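Local coordinates for protein ribulose bisphosphate carboxylase (Hyperthermus butylicus DSM 5456, PDB 6HUN) that probably catalyses the addition of carbon dioxide and water to ribulose 1,5-bisphosphate, giving two molecules of 3-phosphoglycerate, at residues A[45-49]-A[94-98]; A[63-69]-A[81-87]; A[192-196]-A[229-234]; A[433-437]-A[449-454]. All coordinates share one frame; numbering follows the deposited sequence.

Overall arrangement
From the N terminus, the chain first enters strand 41-49 of the N-terminal domain. Interaction 1 joins this strand to the turn at 94-98 and so closes a long loop. Interaction 2 lies wholly within that loop. It joins the end of helix 55-65 to the short helix 81-84, closing a loop of 11 residues. The centres of interactions 1 and 2 are about 22 Å apart. In the catalytic TIM barrel, interaction 3 pairs helices 184-196 and 216-234 and closes a loop of 32 residues that includes barrel strand 201-203. It lies on the far side of the chain's centre from interactions 1 and 2. Interaction 4 closes last, between two helices near the C terminus. No two contacts cross.

Interaction 1 of 4, residues A[45-49]-A[94-98]; sequences FRVTP and LGDGS
The hairpin turn between strands 87-93 and 99-105 of the N-terminal domain is gripped by Arg46, which reaches over from strand 41-49 to Ser98, Asp96 and Leu94. The arginine chain is extended from CG to NE, with CG anti to the backbone N (chi1 179°). This carries the guanidinium out to the turn. There NE donates to Ser98 OG at 3.0 Å in a nearly straight bond (169°). The oxygen lies close to the guanidinium plane. NH2 makes a salt bridge to Asp96 OD2 at 2.8 Å, more bent, and meets the carboxylate on its syn side but tilted out of its plane. Leu94 CD1 sits over one face of the guanidinium, 3.3 Å from NE.

The other carboxylate oxygen holds the turn itself. Asp96 OD1 accepts from Ser98 N at 2.9 Å, which makes an Asx turn, and also from Ser98 OG at 2.6 Å. Ser98 OG thus accepts from Arg46 and donates to Asp96, and the three polar groups fix one another. Gly97 has a positive phi of 100°, where a CB would jam against the preceding carbonyl.

Closer to the strand, Ser98 CA makes a CA-H...O contact with Val47 O at 3.1 Å. Thr48 OG1 touches Ser98 CB, but its hydrogen bond is to Lys307. Within the sheet, strand 41-49 lies between 99-105 and 132-141, with backbone bonds from Val47 to Trp99 and from Arg46 to Arg136. Helix 55-65 covers Val47 and Pro49 through Ile55.

Interaction 2 of 4, residues A[63-69]-A[81-87]; sequences AAESSVG and FEKLKAK
In 81-87, Phe81 comes first and brings ring atom CE1 up to Val68 CG2, 3.3 Å away. A chi1 of 178° sets the ring opposite its own backbone N and lets it reach Val68. Gly69 O lies at the ring edge. Three residues on, Leu84 CB presses against Val68 CG1 at 3.4 Å, a tight fit. Lys85 adds CB beside Val68 CG2, but its NZ leads away to salt bridges with Glu82 and Glu28. Ala86 brings the polar link: its N donates to Ser67 OG at 3.2 Å (157°). The same hydroxyl donates to Ala63 O at 2.8 Å, so Ser67 ties the helix end to the incoming chain. With an alanine here, Ala86 N would probably lose this acceptor and Ala63 O this donor, leaving the apolar contacts to join the helix end to 81-87. Ala86 CB also meets Ala63 CB at 4.3 Å. Lys87 begins strand 87-93 and is backbone-bonded to Ala104 of strand 99-105.

This buried contact belongs to the N-terminal domain at the dimer interface. Glu65 bridges to Lys179 of the second subunit, a predicted substrate-binding residue, and Ser67 O accepts from Asn207 of that subunit. This is the Rubisco arrangement, in which the N-terminal domain borders the partner's active site.

Interaction 3 of 4, residues A[192-196]-A[229-234]; sequences YEILI and RAEKET
Segments 192-196 and 229-234 are helical and run in nearly the same direction, with Ile196 and Ala230 nearest by their CA atoms. Their axes come within 9.3 Å and cross at -29°. The small Ala230 side chain lies where the backbones are nearest, consistent with this approach. Its CB meets Leu195 CB at 3.6 Å, while Ile196 CD1 lies 3.9 Å from Ala230 CA and also touches Glu233 CB. Thr234 CG2 comes up to Ile196 O.

The two helices, 184-196 and 216-234, follow the first and second strands of the TIM barrel and pack side by side on its outside. The side chain of Leu195 is about 9 Å from that of Lys203, the lysine predicted to bind magnesium as a carbamate.

Tyr192 has the most surface covered by the other helix. With chi1 at 176° the ring swings away from its own backbone N and across to that helix. The Arg229 guanidinium lies flat over one ring face, in a cation-pi stack with planes 21° apart. Arg229 NH2 is over the ring centre and is 3.6 Å from Tyr192 CZ. Ile196 CB sits off-centre on the opposite face. The phenol OH donates to Glu233 OE1 at 2.9 Å, meeting it from above the carboxylate plane. A leucine in place of Tyr192 would probably leave the guanidinium without its flat support and Glu233 OE1 without this donor. Arg229 NH1 also forms a longer salt bridge with Glu233 OE1, at 3.5 Å. Leu195 also packs against Ile227, and its O accepts from Lys238 NZ.

Interaction 4 of 4, residues A[433-437]-A[449-454]; sequences ISLDE and LEKWGY
Leu435, Tyr454 and Leu449 form a small apolar cluster among the C-terminal helices of the TIM-barrel domain, after the last barrel strand, 401-403. Leu435 begins the short helix 435-438. Leu449 is near the end of helix 443-452, and Tyr454 lies just beyond it.

Leu435 is the buried centre. Its CD1 touches Leu449 CD2 at 3.7 Å and Tyr454 CE1 at 3.8 Å, so one methyl meets both partners. Its CB is 3.5 Å from Tyr454 OH. The leucine and tyrosine side chains run antiparallel, side by side, and the methyl comes to the ring obliquely.

Leu449 reaches across with both branches. CD2 lies over one face of the Tyr454 ring, off toward the rim, and CD1 is 3.8 Å from Leu435 O. Leu449 also packs against Ala439 in the loop that joins the two helices.

Gly453 is the first residue after the helix to leave helical angles, with a positive phi (67°). Its N still makes a weak bond to Leu449 O. Tyr454 follows, and its ring reaches helix 435-438. At its far end the phenol OH leaves the apolar cluster for Asp436, an exposed residue. The carboxylate and the ring stand 75° apart. Tyr454 OH donates to Asp436 OD1 at 2.7 Å, from well above the carboxylate plane.

Interaction 1 of 4, residues A[45-49]-A[94-98]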
loop_
_atom_site.group_PDB
_atom_site.type_symbol
_atom_site.label_atom_id
_atom_site.label_comp_id
_atom_site.label_asym_id
_atom_site.label_seq_id
_atom_site.Cartn_x
_atom_site.Cartn_y
_atom_site.Cartn_z
ATOM N N PHE A 45 -13.990 -0.884 14.092
ATOM C CA PHE A 45 -14.014 0.161 13.072
ATOM C C PHE A 45 -14.554 1.423 13.712
ATOM O O PHE A 45 -15.472 1.356 14.525
ATOM C CB PHE A 45 -14.940 -0.193 11.888
ATOM C CG PHE A 45 -14.557 -1.437 11.137
ATOM C CD1 PHE A 45 -13.506 -1.435 10.215
ATOM C CD2 PHE A 45 -15.307 -2.586 11.253
ATOM C CE1 PHE A 45 -13.216 -2.624 9.483
ATOM C CE2 PHE A 45 -15.002 -3.723 10.565
ATOM C CZ PHE A 45 -13.928 -3.751 9.669
ATOM N N ARG A 46 -14.043 2.571 13.293
ATOM C CA ARG A 46 -14.675 3.843 13.633
ATOM C C ARG A 46 -15.424 4.335 12.392
ATOM O O ARG A 46 -14.800 4.611 11.363
ATOM C CB ARG A 46 -13.617 4.848 14.096
ATOM C CG ARG A 46 -14.283 6.196 14.437
ATOM C CD ARG A 46 -13.195 7.186 14.986
ATOM N NE ARG A 46 -13.825 8.398 15.529
ATOM C CZ ARG A 46 -13.158 9.288 16.263
ATOM N NH1 ARG A 46 -11.865 9.094 16.526
ATOM N NH2 ARG A 46 -13.792 10.368 16.759
ATOM N N VAL A 47 -16.749 4.387 12.471
ATOM C CA VAL A 47 -17.621 4.493 11.295
ATOM C C VAL A 47 -18.361 5.807 11.388
ATOM O O VAL A 47 -19.039 6.075 12.399
ATOM C CB VAL A 47 -18.637 3.331 11.218
ATOM C CG1 VAL A 47 -19.520 3.427 9.966
ATOM C CG2 VAL A 47 -17.913 1.944 11.335
ATOM N N THR A 48 -18.247 6.606 10.338
ATOM C CA THR A 48 -19.047 7.806 10.131
ATOM C C THR A 48 -20.004 7.551 8.965
ATOM O O THR A 48 -19.591 7.603 7.784
ATOM C CB THR A 48 -18.172 9.024 9.852
ATOM O OG1 THR A 48 -17.230 9.208 10.918
ATOM C CG2 THR A 48 -19.053 10.280 9.713
ATOM N N PRO A 49 -21.256 7.242 9.238
ATOM C CA PRO A 49 -22.197 6.964 8.143
ATOM C C PRO A 49 -22.395 8.200 7.305
ATOM O O PRO A 49 -22.317 9.329 7.794
ATOM C CB PRO A 49 -23.481 6.563 8.875
ATOM C CG PRO A 49 -23.046 6.313 10.317
ATOM C CD PRO A 49 -21.914 7.220 10.565
ATOM N N LEU A 94 -19.648 7.579 19.710
ATOM C CA LEU A 94 -18.567 8.440 20.172
ATOM C C LEU A 94 -19.030 9.876 20.419
ATOM O O LEU A 94 -18.229 10.704 20.890
ATOM C CB LEU A 94 -17.387 8.428 19.184
ATOM C CG LEU A 94 -16.549 7.122 19.151
ATOM C CD1 LEU A 94 -15.463 7.040 18.063
ATOM C CD2 LEU A 94 -15.900 6.803 20.507
ATOM N N GLY A 95 -20.288 10.175 20.094
ATOM C CA GLY A 95 -20.940 11.451 20.338
ATOM C C GLY A 95 -20.559 12.542 19.374
ATOM O O GLY A 95 -20.908 13.705 19.595
ATOM N N ASP A 96 -19.868 12.201 18.298
ATOM C CA ASP A 96 -19.371 13.185 17.361
ATOM C C ASP A 96 -19.841 12.899 15.945
ATOM O O ASP A 96 -19.335 13.515 15.013
ATOM C CB ASP A 96 -17.844 13.238 17.379
ATOM C CG ASP A 96 -17.202 11.961 16.819
ATOM O OD1 ASP A 96 -17.902 10.905 16.760
ATOM O OD2 ASP A 96 -16.027 12.053 16.402
ATOM N N GLY A 97 -20.801 12.006 15.761
ATOM C CA GLY A 97 -21.164 11.582 14.428
ATOM C C GLY A 97 -20.563 10.254 14.001
ATOM O O GLY A 97 -20.958 9.714 12.943
ATOM N N SER A 98 -19.617 9.715 14.774
ATOM C CA SER A 98 -18.993 8.443 14.463
ATOM C C SER A 98 -19.226 7.469 15.613
ATOM O O SER A 98 -19.530 7.862 16.752
ATOM C CB SER A 98 -17.488 8.633 14.167
ATOM O OG SER A 98 -16.795 8.959 15.353
#

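Interaction 2 of 4, residues A[63-69]-A[81-87]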
loop_
_atom_site.group_PDB
_atom_site.type_symbol
_atom_site.label_atom_id
_atom_site.label_comp_id
_atom_site.label_asym_id
_atom_site.label_seq_id
_atom_site.Cartn_x
_atom_site.Cartn_y
_atom_site.Cartn_z
ATOM N N ALA A 63 -20.059 -5.209 7.248
ATOM C CA ALA A 63 -19.905 -6.636 7.524
ATOM C C ALA A 63 -20.102 -7.481 6.261
ATOM O O ALA A 63 -19.360 -8.441 6.037
ATOM C CB ALA A 63 -20.886 -7.082 8.634
ATOM N N ALA A 64 -21.098 -7.147 5.439
ATOM C CA ALA A 64 -21.357 -7.902 4.208
ATOM C C ALA A 64 -20.236 -7.712 3.201
ATOM O O ALA A 64 -19.746 -8.674 2.599
ATOM C CB ALA A 64 -22.688 -7.464 3.588
ATOM N N GLU A 65 -19.833 -6.470 2.984
ATOM C CA GLU A 65 -18.827 -6.211 1.960
ATOM C C GLU A 65 -17.480 -6.821 2.334
ATOM O O GLU A 65 -16.728 -7.235 1.443
ATOM C CB GLU A 65 -18.709 -4.706 1.723
ATOM C CG GLU A 65 -17.540 -4.252 0.784
ATOM C CD GLU A 65 -17.693 -4.707 -0.660
ATOM O OE1 GLU A 65 -16.668 -5.004 -1.308
ATOM O OE2 GLU A 65 -18.838 -4.775 -1.152
ATOM N N SER A 66 -17.126 -6.864 3.625
ATOM C CA SER A 66 -15.851 -7.424 4.023
ATOM C C SER A 66 -15.922 -8.932 4.259
ATOM O O SER A 66 -14.950 -9.512 4.730
ATOM C CB SER A 66 -15.303 -6.697 5.274
ATOM O OG SER A 66 -16.239 -6.794 6.343
ATOM N N SER A 67 -17.027 -9.582 3.892
ATOM C CA SER A 67 -17.092 -11.038 4.027
ATOM C C SER A 67 -17.699 -11.659 2.763
ATOM O O SER A 67 -17.024 -11.706 1.735
ATOM C CB SER A 67 -17.824 -11.459 5.319
ATOM O OG SER A 67 -19.207 -11.161 5.388
ATOM N N VAL A 68 -18.961 -12.076 2.805
ATOM C CA VAL A 68 -19.545 -12.916 1.746
ATOM C C VAL A 68 -20.445 -12.137 0.804
ATOM O O VAL A 68 -21.112 -12.750 -0.031
ATOM C CB VAL A 68 -20.341 -14.097 2.334
ATOM C CG1 VAL A 68 -19.419 -14.973 3.113
ATOM C CG2 VAL A 68 -21.429 -13.584 3.198
ATOM N N GLY A 69 -20.502 -10.807 0.925
ATOM C CA GLY A 69 -21.403 -10.080 0.045
ATOM C C GLY A 69 -22.870 -10.420 0.295
ATOM O O GLY A 69 -23.282 -10.909 1.354
ATOM N N PHE A 81 -22.102 -19.963 2.763
ATOM C CA PHE A 81 -22.478 -18.558 2.918
ATOM C C PHE A 81 -22.770 -18.202 4.380
ATOM O O PHE A 81 -22.163 -17.279 4.940
ATOM C CB PHE A 81 -23.682 -18.240 2.025
ATOM C CG PHE A 81 -24.177 -16.824 2.156
ATOM C CD1 PHE A 81 -23.657 -15.822 1.359
ATOM C CD2 PHE A 81 -25.161 -16.497 3.076
ATOM C CE1 PHE A 81 -24.120 -14.508 1.463
ATOM C CE2 PHE A 81 -25.609 -15.201 3.213
ATOM C CZ PHE A 81 -25.095 -14.197 2.397
ATOM N N GLU A 82 -23.745 -18.887 5.004
ATOM C CA GLU A 82 -24.090 -18.541 6.386
ATOM C C GLU A 82 -22.935 -18.814 7.340
ATOM O O GLU A 82 -22.780 -18.103 8.343
ATOM C CB GLU A 82 -25.350 -19.286 6.854
ATOM C CG GLU A 82 -26.658 -18.767 6.250
ATOM C CD GLU A 82 -27.124 -17.457 6.894
ATOM O OE1 GLU A 82 -27.822 -16.679 6.207
ATOM O OE2 GLU A 82 -26.784 -17.189 8.066
ATOM N N LYS A 83 -22.092 -19.800 7.016
ATOM C CA LYS A 83 -20.922 -20.131 7.822
ATOM C C LYS A 83 -19.863 -19.021 7.776
ATOM O O LYS A 83 -19.273 -18.665 8.805
ATOM C CB LYS A 83 -20.334 -21.458 7.329
ATOM C CG LYS A 83 -18.944 -21.805 7.899
ATOM C CD LYS A 83 -18.962 -21.846 9.449
ATOM C CE LYS A 83 -17.654 -21.227 10.023
ATOM N NZ LYS A 83 -17.916 -20.475 11.298
ATOM N N LEU A 84 -19.601 -18.474 6.595
ATOM C CA LEU A 84 -18.551 -17.486 6.413
ATOM C C LEU A 84 -18.985 -16.068 6.742
ATOM O O LEU A 84 -18.174 -15.152 6.599
ATOM C CB LEU A 84 -18.060 -17.538 4.972
ATOM C CG LEU A 84 -17.320 -18.804 4.582
ATOM C CD1 LEU A 84 -16.950 -18.796 3.100
ATOM C CD2 LEU A 84 -16.069 -18.938 5.467
ATOM N N LYS A 85 -20.216 -15.839 7.171
ATOM C CA LYS A 85 -20.733 -14.480 7.203
ATOM C C LYS A 85 -20.277 -13.707 8.443
ATOM O O LYS A 85 -20.264 -14.245 9.554
ATOM C CB LYS A 85 -22.247 -14.511 7.140
ATOM C CG LYS A 85 -22.876 -13.240 7.618
ATOM C CD LYS A 85 -24.269 -13.498 8.089
ATOM C CE LYS A 85 -24.981 -14.310 7.055
ATOM N NZ LYS A 85 -26.381 -13.874 6.993
ATOM N N ALA A 86 -19.917 -12.425 8.258
ATOM C CA ALA A 86 -19.440 -11.603 9.375
ATOM C C ALA A 86 -20.617 -10.915 10.068
ATOM O O ALA A 86 -21.660 -10.677 9.459
ATOM C CB ALA A 86 -18.419 -10.556 8.903
ATOM N N LYS A 87 -20.456 -10.603 11.360
ATOM C CA LYS A 87 -21.545 -10.022 12.133
ATOM C C LYS A 87 -21.096 -8.800 12.908
ATOM O O LYS A 87 -20.208 -8.901 13.757
ATOM C CB LYS A 87 -22.135 -11.064 13.110
ATOM C CG LYS A 87 -22.836 -12.193 12.408
ATOM C CD LYS A 87 -24.093 -11.697 11.690
ATOM C CE LYS A 87 -25.286 -12.507 12.127
ATOM N NZ LYS A 87 -25.387 -12.368 13.598
#

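Interaction 3 of 4, residues A[192-196]-A[229-234]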
loop_
_atom_site.group_PDB
_atom_site.type_symbol
_atom_site.label_atom_id
_atom_site.label_comp_id
_atom_site.label_asym_id
_atom_site.label_seq_id
_atom_site.Cartn_x
_atom_site.Cartn_y
_atom_site.Cartn_z
ATOM N N TYR A 192 32.215 4.689 7.963
ATOM C CA TYR A 192 33.321 4.433 8.873
ATOM C C TYR A 192 33.293 5.365 10.081
ATOM O O TYR A 192 33.369 4.917 11.231
ATOM C CB TYR A 192 34.636 4.591 8.129
ATOM C CG TYR A 192 35.832 4.425 9.050
ATOM C CD1 TYR A 192 36.100 3.202 9.650
ATOM C CD2 TYR A 192 36.681 5.481 9.304
ATOM C CE1 TYR A 192 37.208 3.033 10.476
ATOM C CE2 TYR A 192 37.795 5.323 10.144
ATOM C CZ TYR A 192 38.036 4.092 10.732
ATOM O OH TYR A 192 39.133 3.898 11.573
ATOM N N GLU A 193 33.207 6.672 9.843
ATOM C CA GLU A 193 33.257 7.612 10.964
ATOM C C GLU A 193 32.110 7.377 11.941
ATOM O O GLU A 193 32.300 7.462 13.166
ATOM C CB GLU A 193 33.215 9.043 10.440
ATOM C CG GLU A 193 33.979 9.213 9.155
ATOM C CD GLU A 193 34.461 10.628 8.948
ATOM O OE1 GLU A 193 33.713 11.422 8.338
ATOM O OE2 GLU A 193 35.589 10.939 9.388
ATOM N N ILE A 194 30.916 7.084 11.408
ATOM C CA ILE A 194 29.741 6.792 12.233
ATOM C C ILE A 194 30.020 5.596 13.148
ATOM O O ILE A 194 29.917 5.693 14.374
ATOM C CB ILE A 194 28.510 6.564 11.328
ATOM C CG1 ILE A 194 28.022 7.903 10.739
ATOM C CG2 ILE A 194 27.345 5.877 12.066
ATOM C CD1 ILE A 194 27.221 7.780 9.449
ATOM N N LEU A 195 30.397 4.447 12.566
ATOM C CA LEU A 195 30.582 3.246 13.383
ATOM C C LEU A 195 31.757 3.380 14.342
ATOM O O LEU A 195 31.652 2.989 15.516
ATOM C CB LEU A 195 30.794 2.040 12.496
ATOM C CG LEU A 195 29.677 1.814 11.456
ATOM C CD1 LEU A 195 30.024 0.566 10.719
ATOM C CD2 LEU A 195 28.342 1.670 12.135
ATOM N N ILE A 196 32.888 3.895 13.847
ATOM C CA ILE A 196 34.117 3.980 14.646
ATOM C C ILE A 196 33.905 4.689 15.984
ATOM O O ILE A 196 34.584 4.380 16.971
ATOM C CB ILE A 196 35.240 4.654 13.824
ATOM C CG1 ILE A 196 36.598 4.173 14.297
ATOM C CG2 ILE A 196 35.169 6.191 13.904
ATOM C CD1 ILE A 196 36.885 2.753 13.899
ATOM N N ARG A 229 36.560 -2.723 9.312
ATOM C CA ARG A 229 37.537 -1.902 10.001
ATOM C C ARG A 229 37.037 -1.537 11.390
ATOM O O ARG A 229 37.718 -1.796 12.392
ATOM C CB ARG A 229 37.848 -0.658 9.179
ATOM C CG ARG A 229 38.416 -1.007 7.816
ATOM C CD ARG A 229 39.699 -0.230 7.536
ATOM N NE ARG A 229 39.406 1.176 7.236
ATOM C CZ ARG A 229 39.951 2.222 7.864
ATOM N NH1 ARG A 229 40.814 2.037 8.859
ATOM N NH2 ARG A 229 39.605 3.461 7.507
ATOM N N ALA A 230 35.801 -1.015 11.474
ATOM C CA ALA A 230 35.266 -0.551 12.749
ATOM C C ALA A 230 35.141 -1.670 13.772
ATOM O O ALA A 230 35.385 -1.427 14.964
ATOM C CB ALA A 230 33.900 0.128 12.569
ATOM N N GLU A 231 34.795 -2.891 13.350
ATOM C CA GLU A 231 34.724 -3.991 14.307
ATOM C C GLU A 231 36.122 -4.369 14.804
ATOM O O GLU A 231 36.298 -4.761 15.963
ATOM C CB GLU A 231 34.090 -5.202 13.678
ATOM C CG GLU A 231 32.543 -4.989 13.388
ATOM C CD GLU A 231 31.938 -6.143 12.617
ATOM O OE1 GLU A 231 32.602 -6.670 11.712
ATOM O OE2 GLU A 231 30.794 -6.530 12.908
ATOM N N LYS A 232 37.102 -4.297 13.919
ATOM C CA LYS A 232 38.457 -4.711 14.299
ATOM C C LYS A 232 39.114 -3.716 15.245
ATOM O O LYS A 232 39.928 -4.108 16.101
ATOM C CB LYS A 232 39.273 -4.919 13.034
ATOM C CG LYS A 232 39.031 -6.257 12.400
ATOM C CD LYS A 232 39.621 -6.308 11.008
ATOM C CE LYS A 232 39.376 -7.661 10.319
ATOM N NZ LYS A 232 39.723 -7.633 8.880
ATOM N N GLU A 233 38.789 -2.437 15.105
ATOM C CA GLU A 233 39.356 -1.380 15.936
ATOM C C GLU A 233 38.613 -1.199 17.261
ATOM O O GLU A 233 39.242 -0.955 18.288
ATOM C CB GLU A 233 39.371 -0.076 15.138
ATOM C CG GLU A 233 39.872 -0.305 13.730
ATOM C CD GLU A 233 40.842 0.746 13.257
ATOM O OE1 GLU A 233 40.530 1.393 12.239
ATOM O OE2 GLU A 233 41.916 0.914 13.901
ATOM N N THR A 234 37.284 -1.306 17.261
ATOM C CA THR A 234 36.476 -1.124 18.464
ATOM C C THR A 234 36.313 -2.400 19.277
ATOM O O THR A 234 36.077 -2.312 20.489
ATOM C CB THR A 234 35.060 -0.632 18.110
ATOM O OG1 THR A 234 34.444 -1.633 17.286
ATOM C CG2 THR A 234 35.105 0.701 17.376
#

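Interaction 4 of 4, residues A[433-437]-A[449-454]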
loop_
_atom_site.group_PDB
_atom_site.type_symbol
_atom_site.label_atom_id
_atom_site.label_comp_id
_atom_site.label_asym_id
_atom_site.label_seq_id
_atom_site.Cartn_x
_atom_site.Cartn_y
_atom_site.Cartn_z
ATOM N N ILE A 433 22.961 8.104 36.320
ATOM C CA ILE A 433 23.733 9.296 36.668
ATOM C C ILE A 433 23.132 10.487 35.940
ATOM O O ILE A 433 22.786 10.399 34.755
ATOM C CB ILE A 433 25.217 9.136 36.287
ATOM C CG1 ILE A 433 25.804 7.892 36.927
ATOM C CG2 ILE A 433 26.000 10.363 36.689
ATOM C CD1 ILE A 433 27.308 7.801 36.767
ATOM N N SER A 434 23.006 11.609 36.647
ATOM C CA SER A 434 22.546 12.835 36.016
ATOM C C SER A 434 23.492 13.221 34.896
ATOM O O SER A 434 24.703 13.002 34.973
ATOM C CB SER A 434 22.458 13.994 37.045
ATOM O OG SER A 434 21.518 13.672 38.033
ATOM N N LEU A 435 22.916 13.785 33.834
ATOM C CA LEU A 435 23.729 14.147 32.685
ATOM C C LEU A 435 24.729 15.235 33.035
ATOM O O LEU A 435 25.876 15.189 32.581
ATOM C CB LEU A 435 22.855 14.606 31.535
ATOM C CG LEU A 435 22.285 13.571 30.561
ATOM C CD1 LEU A 435 21.829 14.366 29.388
ATOM C CD2 LEU A 435 23.271 12.475 30.138
ATOM N N ASP A 436 24.292 16.250 33.794
ATOM C CA ASP A 436 25.205 17.303 34.241
ATOM C C ASP A 436 26.417 16.712 34.970
ATOM O O ASP A 436 27.564 17.046 34.663
ATOM C CB ASP A 436 24.436 18.313 35.108
ATOM C CG ASP A 436 23.507 19.219 34.272
ATOM O OD1 ASP A 436 23.672 19.249 33.027
ATOM O OD2 ASP A 436 22.624 19.913 34.837
ATOM N N GLU A 437 26.181 15.756 35.868
ATOM C CA GLU A 437 27.279 15.114 36.593
ATOM C C GLU A 437 28.156 14.284 35.665
ATOM O O GLU A 437 29.390 14.322 35.744
ATOM C CB GLU A 437 26.703 14.245 37.709
ATOM C CG GLU A 437 27.716 13.532 38.576
ATOM C CD GLU A 437 27.041 12.707 39.662
ATOM O OE1 GLU A 437 27.664 11.756 40.173
ATOM O OE2 GLU A 437 25.876 13.001 40.016
ATOM N N LEU A 449 25.911 18.680 25.382
ATOM C CA LEU A 449 25.000 19.401 26.268
ATOM C C LEU A 449 25.158 20.907 26.090
ATOM O O LEU A 449 24.161 21.639 26.071
ATOM C CB LEU A 449 25.231 18.989 27.723
ATOM C CG LEU A 449 24.753 17.590 28.130
ATOM C CD1 LEU A 449 24.982 17.347 29.623
ATOM C CD2 LEU A 449 23.286 17.358 27.756
ATOM N N GLU A 450 26.398 21.374 25.902
ATOM C CA GLU A 450 26.638 22.768 25.520
ATOM C C GLU A 450 25.815 23.159 24.292
ATOM O O GLU A 450 25.036 24.124 24.325
ATOM C CB GLU A 450 28.146 22.971 25.273
ATOM C CG GLU A 450 28.556 24.171 24.378
ATOM C CD GLU A 450 28.897 23.731 22.925
ATOM O OE1 GLU A 450 28.208 24.187 21.976
ATOM O OE2 GLU A 450 29.843 22.924 22.728
ATOM N N LYS A 451 25.966 22.395 23.203
ATOM C CA LYS A 451 25.422 22.794 21.904
ATOM C C LYS A 451 23.898 22.671 21.844
ATOM O O LYS A 451 23.211 23.607 21.429
ATOM C CB LYS A 451 26.056 21.955 20.791
ATOM C CG LYS A 451 25.636 22.360 19.398
ATOM C CD LYS A 451 26.199 21.404 18.376
ATOM C CE LYS A 451 26.880 22.154 17.246
ATOM N NZ LYS A 451 26.165 21.889 15.961
ATOM N N TRP A 452 23.352 21.518 22.223
ATOM C CA TRP A 452 21.926 21.282 22.060
ATOM C C TRP A 452 21.144 21.233 23.361
ATOM O O TRP A 452 19.918 21.344 23.320
ATOM C CB TRP A 452 21.673 19.965 21.321
ATOM C CG TRP A 452 22.203 19.863 19.920
ATOM C CD1 TRP A 452 21.756 20.539 18.817
ATOM C CD2 TRP A 452 23.255 18.999 19.461
ATOM N NE1 TRP A 452 22.469 20.154 17.703
ATOM C CE2 TRP A 452 23.391 19.207 18.069
ATOM C CE3 TRP A 452 24.090 18.062 20.090
ATOM C CZ2 TRP A 452 24.335 18.518 17.295
ATOM C CZ3 TRP A 452 25.032 17.386 19.321
ATOM C CH2 TRP A 452 25.140 17.615 17.935
ATOM N N GLY A 453 21.800 21.013 24.496
ATOM C CA GLY A 453 21.094 21.072 25.761
ATOM C C GLY A 453 20.092 19.946 25.906
ATOM O O GLY A 453 20.339 18.787 25.535
ATOM N N TYR A 454 18.923 20.299 26.432
ATOM C CA TYR A 454 17.936 19.312 26.845
ATOM C C TYR A 454 16.693 19.267 25.964
ATOM O O TYR A 454 15.737 18.575 26.333
ATOM C CB TYR A 454 17.544 19.564 28.307
ATOM C CG TYR A 454 18.638 19.168 29.252
ATOM C CD1 TYR A 454 18.845 17.833 29.548
ATOM C CD2 TYR A 454 19.491 20.124 29.827
ATOM C CE1 TYR A 454 19.849 17.425 30.384
ATOM C CE2 TYR A 454 20.518 19.715 30.673
ATOM C CZ TYR A 454 20.683 18.348 30.940
ATOM O OH TYR A 454 21.667 17.869 31.769
#